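PDB 2ZYO: solute-binding protein from Thermoactinomyces vulgaris, which binds maltodextrins such as maltotetraose and probably delivers them to a membrane transporter for uptake. Local coordinates for residues A[30-35]-A[280-285]; A[310-313]-A[317-320]; A[329-332]-A[336-339]. All coordinates share one frame; numbering follows the deposited sequence.

Contact 1 (A[30-35]-A[280-285])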
loop_
_atom_site.group_PDB
_atom_site.type_symbol
_atom_site.label_atom_id
_atom_site.label_comp_id
_atom_site.label_asym_id
_atom_site.label_seq_id
_atom_site.Cartn_x
_atom_site.Cartn_y
_atom_site.Cartn_z
ATOM N N GLY A 30 13.699 12.966 -4.494
ATOM C CA GLY A 30 14.867 13.109 -5.359
ATOM C C GLY A 30 15.441 11.797 -5.859
ATOM O O GLY A 30 15.730 11.663 -7.048
ATOM N N VAL A 31 15.605 10.830 -4.957
ATOM C CA VAL A 31 16.209 9.538 -5.315
ATOM C C VAL A 31 15.328 8.679 -6.234
ATOM O O VAL A 31 15.845 7.963 -7.096
ATOM C CB VAL A 31 16.695 8.715 -4.077
ATOM C CG1 VAL A 31 17.722 9.506 -3.278
ATOM C CG2 VAL A 31 15.529 8.276 -3.190
ATOM N N GLN A 32 14.011 8.757 -6.050
ATOM C CA GLN A 32 13.070 8.053 -6.922
ATOM C C GLN A 32 13.158 8.603 -8.340
ATOM O O GLN A 32 13.163 7.841 -9.309
ATOM C CB GLN A 32 11.633 8.180 -6.407
ATOM C CG GLN A 32 11.330 7.351 -5.168
ATOM C CD GLN A 32 9.862 7.393 -4.777
ATOM O OE1 GLN A 32 8.975 7.183 -5.607
ATOM N NE2 GLN A 32 9.601 7.646 -3.500
ATOM N N LEU A 33 13.233 9.929 -8.444
ATOM C CA LEU A 33 13.318 10.612 -9.730
ATOM C C LEU A 33 14.625 10.290 -10.448
ATOM O O LEU A 33 14.618 9.932 -11.626
ATOM C CB LEU A 33 13.157 12.127 -9.546
ATOM C CG LEU A 33 13.172 13.027 -10.788
ATOM C CD1 LEU A 33 11.957 12.787 -11.683
ATOM C CD2 LEU A 33 13.259 14.495 -10.389
ATOM N N ASN A 34 15.737 10.410 -9.729
ATOM C CA ASN A 34 17.054 10.169 -10.314
ATOM C C ASN A 34 17.300 8.710 -10.705
ATOM O O ASN A 34 18.005 8.446 -11.679
ATOM C CB ASN A 34 18.164 10.695 -9.403
ATOM C CG ASN A 34 18.047 12.190 -9.142
ATOM O OD1 ASN A 34 17.522 12.943 -9.965
ATOM N ND2 ASN A 34 18.540 12.624 -7.990
ATOM N N ASN A 35 16.716 7.768 -9.961
ATOM C CA ASN A 35 16.803 6.356 -10.339
ATOM C C ASN A 35 16.111 6.087 -11.672
ATOM O O ASN A 35 16.645 5.374 -12.527
ATOM C CB ASN A 35 16.228 5.434 -9.262
ATOM C CG ASN A 35 16.436 3.971 -9.590
ATOM O OD1 ASN A 35 15.536 3.307 -10.099
ATOM N ND2 ASN A 35 17.639 3.467 -9.329
ATOM N N GLY A 280 0.115 -2.125 -0.744
ATOM C CA GLY A 280 0.013 -1.078 -1.752
ATOM C C GLY A 280 1.121 -1.276 -2.763
ATOM O O GLY A 280 2.275 -1.483 -2.389
ATOM N N VAL A 281 0.763 -1.230 -4.042
ATOM C CA VAL A 281 1.726 -1.428 -5.121
ATOM C C VAL A 281 1.817 -0.164 -5.970
ATOM O O VAL A 281 0.796 0.379 -6.391
ATOM C CB VAL A 281 1.348 -2.645 -6.011
ATOM C CG1 VAL A 281 2.310 -2.784 -7.190
ATOM C CG2 VAL A 281 1.327 -3.931 -5.189
ATOM N N LYS A 282 3.044 0.304 -6.193
ATOM C CA LYS A 282 3.307 1.399 -7.120
ATOM C C LYS A 282 3.866 0.798 -8.400
ATOM O O LYS A 282 4.921 0.167 -8.382
ATOM C CB LYS A 282 4.303 2.402 -6.528
ATOM C CG LYS A 282 3.759 3.222 -5.364
ATOM C CD LYS A 282 4.621 4.444 -5.061
ATOM C CE LYS A 282 6.039 4.080 -4.647
ATOM N NZ LYS A 282 6.875 5.286 -4.371
ATOM N N GLY A 283 3.151 0.979 -9.504
ATOM C CA GLY A 283 3.594 0.446 -10.787
ATOM C C GLY A 283 3.727 1.498 -11.868
ATOM O O GLY A 283 3.374 2.662 -11.664
ATOM N N TRP A 284 4.259 1.077 -13.014
ATOM C CA TRP A 284 4.241 1.879 -14.233
ATOM C C TRP A 284 3.004 1.503 -15.026
ATOM O O TRP A 284 2.731 0.312 -15.221
ATOM C CB TRP A 284 5.471 1.595 -15.098
ATOM C CG TRP A 284 6.757 2.164 -14.594
ATOM C CD1 TRP A 284 7.869 1.466 -14.217
ATOM C CD2 TRP A 284 7.077 3.551 -14.430
ATOM N NE1 TRP A 284 8.861 2.331 -13.819
ATOM C CE2 TRP A 284 8.400 3.617 -13.936
ATOM C CE3 TRP A 284 6.370 4.743 -14.639
ATOM C CZ2 TRP A 284 9.036 4.832 -13.657
ATOM C CZ3 TRP A 284 7.002 5.952 -14.357
ATOM C CH2 TRP A 284 8.321 5.985 -13.868
ATOM N N TYR A 285 2.269 2.512 -15.488
ATOM C CA TYR A 285 1.073 2.299 -16.307
ATOM C C TYR A 285 1.248 2.944 -17.673
ATOM O O TYR A 285 2.094 3.821 -17.849
ATOM C CB TYR A 285 -0.181 2.831 -15.600
ATOM C CG TYR A 285 -0.210 2.501 -14.127
ATOM C CD1 TYR A 285 -0.100 1.182 -13.691
ATOM C CD2 TYR A 285 -0.325 3.506 -13.171
ATOM C CE1 TYR A 285 -0.104 0.870 -12.339
ATOM C CE2 TYR A 285 -0.337 3.203 -11.809
ATOM C CZ TYR A 285 -0.223 1.884 -11.405
ATOM O OH TYR A 285 -0.230 1.571 -10.068
HETATM O O HOH W 1 7.028 7.728 -2.434
#
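Gln-32, in the first turn of helix 30-47, and Lys-282, in strand 278-287, face each other with their backbones well apart: 11.8 Å separates Gln-32 CA from Lys-282 CA, the shortest CA spacing between 30-35 and 280-285. Two long side chains have to cross that gap, and both CB atoms point toward the other segment. Gln-32 is extended beyond CG, while Lys-282 bends at chi3 (-62°), and the two chains meet at about a right angle. Lys-282 NZ approaches the oxygen end of the amide, with Gln-32 OE1 at 3.1 Å in a weak hydrogen bond; Gln-32 NE2 lies farther from Lys-282 NZ, at 3.7 Å. A water closes the other side of this small ring, accepting from Gln-32 NE2 at 2.8 Å and, weakly, from Lys-282 NZ at 3.1 Å. Both polar ends have stronger partners nearby: Glu-318 pairs with the ammonium in a salt bridge, and Asp-29, just before the helix, accepts from the amide nitrogen and probably fixes its flip. In this periplasmic-binding-protein fold the ammonium side chain lies about 8 Å from a bound glucose unit. Helix 30-47 also packs on helix 306-316 through Gln-32 and Asn-35, while strand 278-287 pairs antiparallel with strand 120-136 and sends Trp-284 against strand 20-25.

Contact 2 (A[310-313]-A[317-320])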
loop_
_atom_site.group_PDB
_atom_site.type_symbol
_atom_site.label_atom_id
_atom_site.label_comp_id
_atom_site.label_asym_id
_atom_site.label_seq_id
_atom_site.Cartn_x
_atom_site.Cartn_y
_atom_site.Cartn_z
ATOM N N ALA A 310 16.768 -3.941 -8.693
ATOM C CA ALA A 310 17.825 -4.109 -7.693
ATOM C C ALA A 310 18.445 -2.746 -7.404
ATOM O O ALA A 310 18.606 -2.358 -6.244
ATOM C CB ALA A 310 18.886 -5.084 -8.180
ATOM N N SER A 311 18.764 -2.022 -8.476
ATOM C CA SER A 311 19.256 -0.649 -8.393
ATOM C C SER A 311 18.252 0.267 -7.694
ATOM O O SER A 311 18.621 1.033 -6.797
ATOM C CB SER A 311 19.580 -0.128 -9.796
ATOM O OG SER A 311 19.696 1.283 -9.822
ATOM N N ARG A 312 16.985 0.177 -8.096
ATOM C CA ARG A 312 15.936 0.999 -7.486
ATOM C C ARG A 312 15.809 0.765 -5.982
ATOM O O ARG A 312 15.691 1.722 -5.215
ATOM C CB ARG A 312 14.581 0.796 -8.169
ATOM C CG ARG A 312 13.596 1.892 -7.802
ATOM C CD ARG A 312 12.235 1.745 -8.454
ATOM N NE ARG A 312 11.425 2.924 -8.150
ATOM C CZ ARG A 312 10.699 3.079 -7.045
ATOM N NH1 ARG A 312 10.648 2.121 -6.128
ATOM N NH2 ARG A 312 10.019 4.200 -6.856
ATOM N N PHE A 313 15.844 -0.498 -5.562
ATOM C CA PHE A 313 15.768 -0.804 -4.137
ATOM C C PHE A 313 16.927 -0.186 -3.359
ATOM O O PHE A 313 16.722 0.430 -2.314
ATOM C CB PHE A 313 15.712 -2.309 -3.867
ATOM C CG PHE A 313 15.979 -2.657 -2.431
ATOM C CD1 PHE A 313 15.037 -2.366 -1.446
ATOM C CD2 PHE A 313 17.190 -3.229 -2.054
ATOM C CE1 PHE A 313 15.289 -2.655 -0.112
ATOM C CE2 PHE A 313 17.450 -3.522 -0.720
ATOM C CZ PHE A 313 16.497 -3.237 0.252
ATOM N N GLY A 317 15.180 2.394 -1.240
ATOM C CA GLY A 317 14.788 1.631 -0.055
ATOM C C GLY A 317 13.407 1.003 -0.158
ATOM O O GLY A 317 12.943 0.350 0.783
ATOM N N GLU A 318 12.751 1.200 -1.301
ATOM C CA GLU A 318 11.427 0.637 -1.549
ATOM C C GLU A 318 11.556 -0.788 -2.067
ATOM O O GLU A 318 12.303 -1.050 -3.016
ATOM C CB GLU A 318 10.636 1.498 -2.541
ATOM C CG GLU A 318 10.421 2.948 -2.099
ATOM C CD GLU A 318 9.393 3.690 -2.944
ATOM O OE1 GLU A 318 9.266 3.401 -4.153
ATOM O OE2 GLU A 318 8.699 4.575 -2.395
ATOM N N ILE A 319 10.828 -1.704 -1.434
ATOM C CA ILE A 319 10.886 -3.126 -1.770
ATOM C C ILE A 319 10.315 -3.396 -3.162
ATOM O O ILE A 319 9.155 -3.091 -3.420
ATOM C CB ILE A 319 10.130 -3.983 -0.724
ATOM C CG1 ILE A 319 10.732 -3.770 0.667
ATOM C CG2 ILE A 319 10.167 -5.464 -1.106
ATOM C CD1 ILE A 319 9.848 -4.250 1.801
ATOM N N PRO A 320 11.133 -3.972 -4.064
ATOM C CA PRO A 320 10.599 -4.336 -5.372
ATOM C C PRO A 320 9.931 -5.713 -5.320
ATOM O O PRO A 320 10.564 -6.680 -4.887
ATOM C CB PRO A 320 11.845 -4.366 -6.264
ATOM C CG PRO A 320 12.977 -4.693 -5.339
ATOM C CD PRO A 320 12.563 -4.308 -3.931
HETATM O O HOH W 2 11.783 -0.440 -5.774
#
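Arg-312 reaches Glu-318 because its CG lies anti to the backbone N (chi1 -165°) and the chain stays extended as far as NE, carrying the guanidinium out from the flank of helix 306-316, to where the chain returns after the helix; Glu-318, with CG beside its own backbone N (chi1 -59°), reaches to meet it. The grip is end-on and converges on a single oxygen: Glu-318 OE1 lies 2.7 Å from Arg-312 NH1 and 2.9 Å from Arg-312 NH2, near the guanidinium plane. The NH1 bond uses the anti lone pair, whereas NH2 comes from above the carboxylate, whose plane is turned 45° from the guanidinium. Two N-H groups of one guanidinium on OE1, with the ammonium of Lys-282 on OE2, would probably favour the ionised acid. The turn that makes this possible is a helix C-terminus: Gly-317, the first residue to leave the helix, has positive phi, and its N donates to Phe-313 O at 2.7 Å. A water links Arg-312 NH1 to Glu-318 O. On the apolar side, Pro-320 CD sits 3.7 Å from Phe-313 CB, and Glu-318 O approaches the edge of the Phe-313 ring, 3.4 Å from CD1. Met-330 and Ile-331 of helix 329-332 pack against the same phenylalanine.

Contact 3 (A[329-332]-A[336-339])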
loop_
_atom_site.group_PDB
_atom_site.type_symbol
_atom_site.label_atom_id
_atom_site.label_comp_id
_atom_site.label_asym_id
_atom_site.label_seq_id
_atom_site.Cartn_x
_atom_site.Cartn_y
_atom_site.Cartn_z
ATOM N N PRO A 329 19.610 -11.668 -0.509
ATOM C CA PRO A 329 20.072 -11.115 0.772
ATOM C C PRO A 329 19.893 -9.599 0.928
ATOM O O PRO A 329 19.798 -9.117 2.059
ATOM C CB PRO A 329 21.562 -11.473 0.790
ATOM C CG PRO A 329 21.660 -12.685 -0.050
ATOM C CD PRO A 329 20.651 -12.501 -1.143
ATOM N N MET A 330 19.837 -8.858 -0.180
ATOM C CA MET A 330 19.610 -7.406 -0.117
ATOM C C MET A 330 18.272 -7.064 0.553
ATOM O O MET A 330 18.117 -5.990 1.135
ATOM C CB MET A 330 19.721 -6.751 -1.505
ATOM C CG MET A 330 18.518 -6.956 -2.429
ATOM S SD MET A 330 18.645 -6.068 -3.995
ATOM C CE MET A 330 19.887 -7.038 -4.850
ATOM N N ILE A 331 17.321 -7.990 0.467
ATOM C CA ILE A 331 16.027 -7.853 1.129
ATOM C C ILE A 331 16.009 -8.633 2.447
ATOM O O ILE A 331 15.692 -8.078 3.503
ATOM C CB ILE A 331 14.865 -8.336 0.213
ATOM C CG1 ILE A 331 14.801 -7.516 -1.086
ATOM C CG2 ILE A 331 13.530 -8.314 0.959
ATOM C CD1 ILE A 331 14.454 -6.043 -0.917
ATOM N N LYS A 332 16.367 -9.912 2.371
ATOM C CA LYS A 332 16.231 -10.837 3.499
ATOM C C LYS A 332 17.165 -10.545 4.675
ATOM O O LYS A 332 16.822 -10.835 5.824
ATOM C CB LYS A 332 16.395 -12.286 3.034
ATOM C CG LYS A 332 15.307 -12.751 2.070
ATOM C CD LYS A 332 15.443 -14.225 1.720
ATOM C CE LYS A 332 14.809 -15.125 2.774
ATOM N NZ LYS A 332 13.327 -14.975 2.858
ATOM N N VAL A 336 15.686 -3.622 8.457
ATOM C CA VAL A 336 14.569 -2.684 8.394
ATOM C C VAL A 336 13.735 -2.886 7.122
ATOM O O VAL A 336 12.867 -2.069 6.793
ATOM C CB VAL A 336 15.035 -1.211 8.535
ATOM C CG1 VAL A 336 13.931 -0.385 9.120
ATOM C CG2 VAL A 336 16.258 -1.107 9.444
ATOM N N VAL A 337 13.992 -3.994 6.427
ATOM C CA VAL A 337 13.310 -4.307 5.169
ATOM C C VAL A 337 12.673 -5.703 5.200
ATOM O O VAL A 337 11.515 -5.872 4.803
ATOM C CB VAL A 337 14.274 -4.160 3.953
ATOM C CG1 VAL A 337 13.673 -4.752 2.686
ATOM C CG2 VAL A 337 14.637 -2.694 3.735
ATOM N N ASN A 338 13.429 -6.683 5.691
ATOM C CA ASN A 338 13.018 -8.091 5.698
ATOM C C ASN A 338 11.619 -8.334 6.275
ATOM O O ASN A 338 10.813 -9.048 5.675
ATOM C CB ASN A 338 14.066 -8.940 6.429
ATOM C CG ASN A 338 13.815 -10.436 6.307
ATOM O OD1 ASN A 338 13.534 -10.952 5.224
ATOM N ND2 ASN A 338 13.945 -11.143 7.422
ATOM N N GLY A 339 11.336 -7.727 7.428
ATOM C CA GLY A 339 10.038 -7.863 8.093
ATOM C C GLY A 339 8.869 -7.341 7.278
ATOM O O GLY A 339 7.795 -7.951 7.257
#
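Asn-338 sets its amide against the end of helix 329-332, and the closest approach is from Lys-332 O to Asn-338 CG, at 3.1 Å. This is not a hydrogen bond. Lys-332 O is equally far, 3.3 Å, from Asn-338 ND2 and from Asn-338 OD1, because it stands almost directly above the amide carbon; the ND2 angle is poor and OD1 is itself an acceptor. The oxygen thus meets the carbon end of a carbonyl dipole, an arrangement that is probably mildly favourable. Asn-338 has CG anti to its backbone nitrogen (chi1 -172°), which swings the amide across Lys-332 and brings OD1 to 3.2 Å from Lys-332 CA. The second point of touch is apolar: Val-337 CG1 lies 3.9 Å from Ile-331 CD1, with Ile-331 CG2 almost as near, and the two side chains cross at about a right angle. Two short helices are joined here by a tight connection, with only three residues between the segments and Val-337 at the N-cap position of helix 338-344. Within that turn Asn-334 OD1 accepts from Val-336 N, closing an Asx turn, and before the first helix Asp-328 accepts from Met-330 N. Farther out, Phe-313 of helix 306-316 touches Met-330, Ile-331 and Val-337, Pro-320 adds to the cover of Ile-331, and Ile-319 packs on Val-337. Val-336 turns away from helix 329-332 to pack on helix 252-257 and on Val-262 and Val-264 of strand 262-265.

The three contacts follow one another in series along the chain, each closing before the next opens. Contacts 1 and 2 have centres 9 Å apart and share an ionic network, joined by the salt bridge between Lys-282 NZ and Glu-318 OE2 at 2.8 Å. Contacts 2 and 3, with centres 11 Å apart, are joined by apolar packing instead, with Phe-313 CE1 3.6 Å from Ile-331 CD1. Contacts 1 and 3 do not touch, their nearest atoms being about 11 Å apart. Helix 306-316 and its following loop therefore connect the charged cluster, whose Lys-282 and Glu-318 side chains lie about 8 and 9 Å from a bound glucose, with the small helices 329-332 and 338-344.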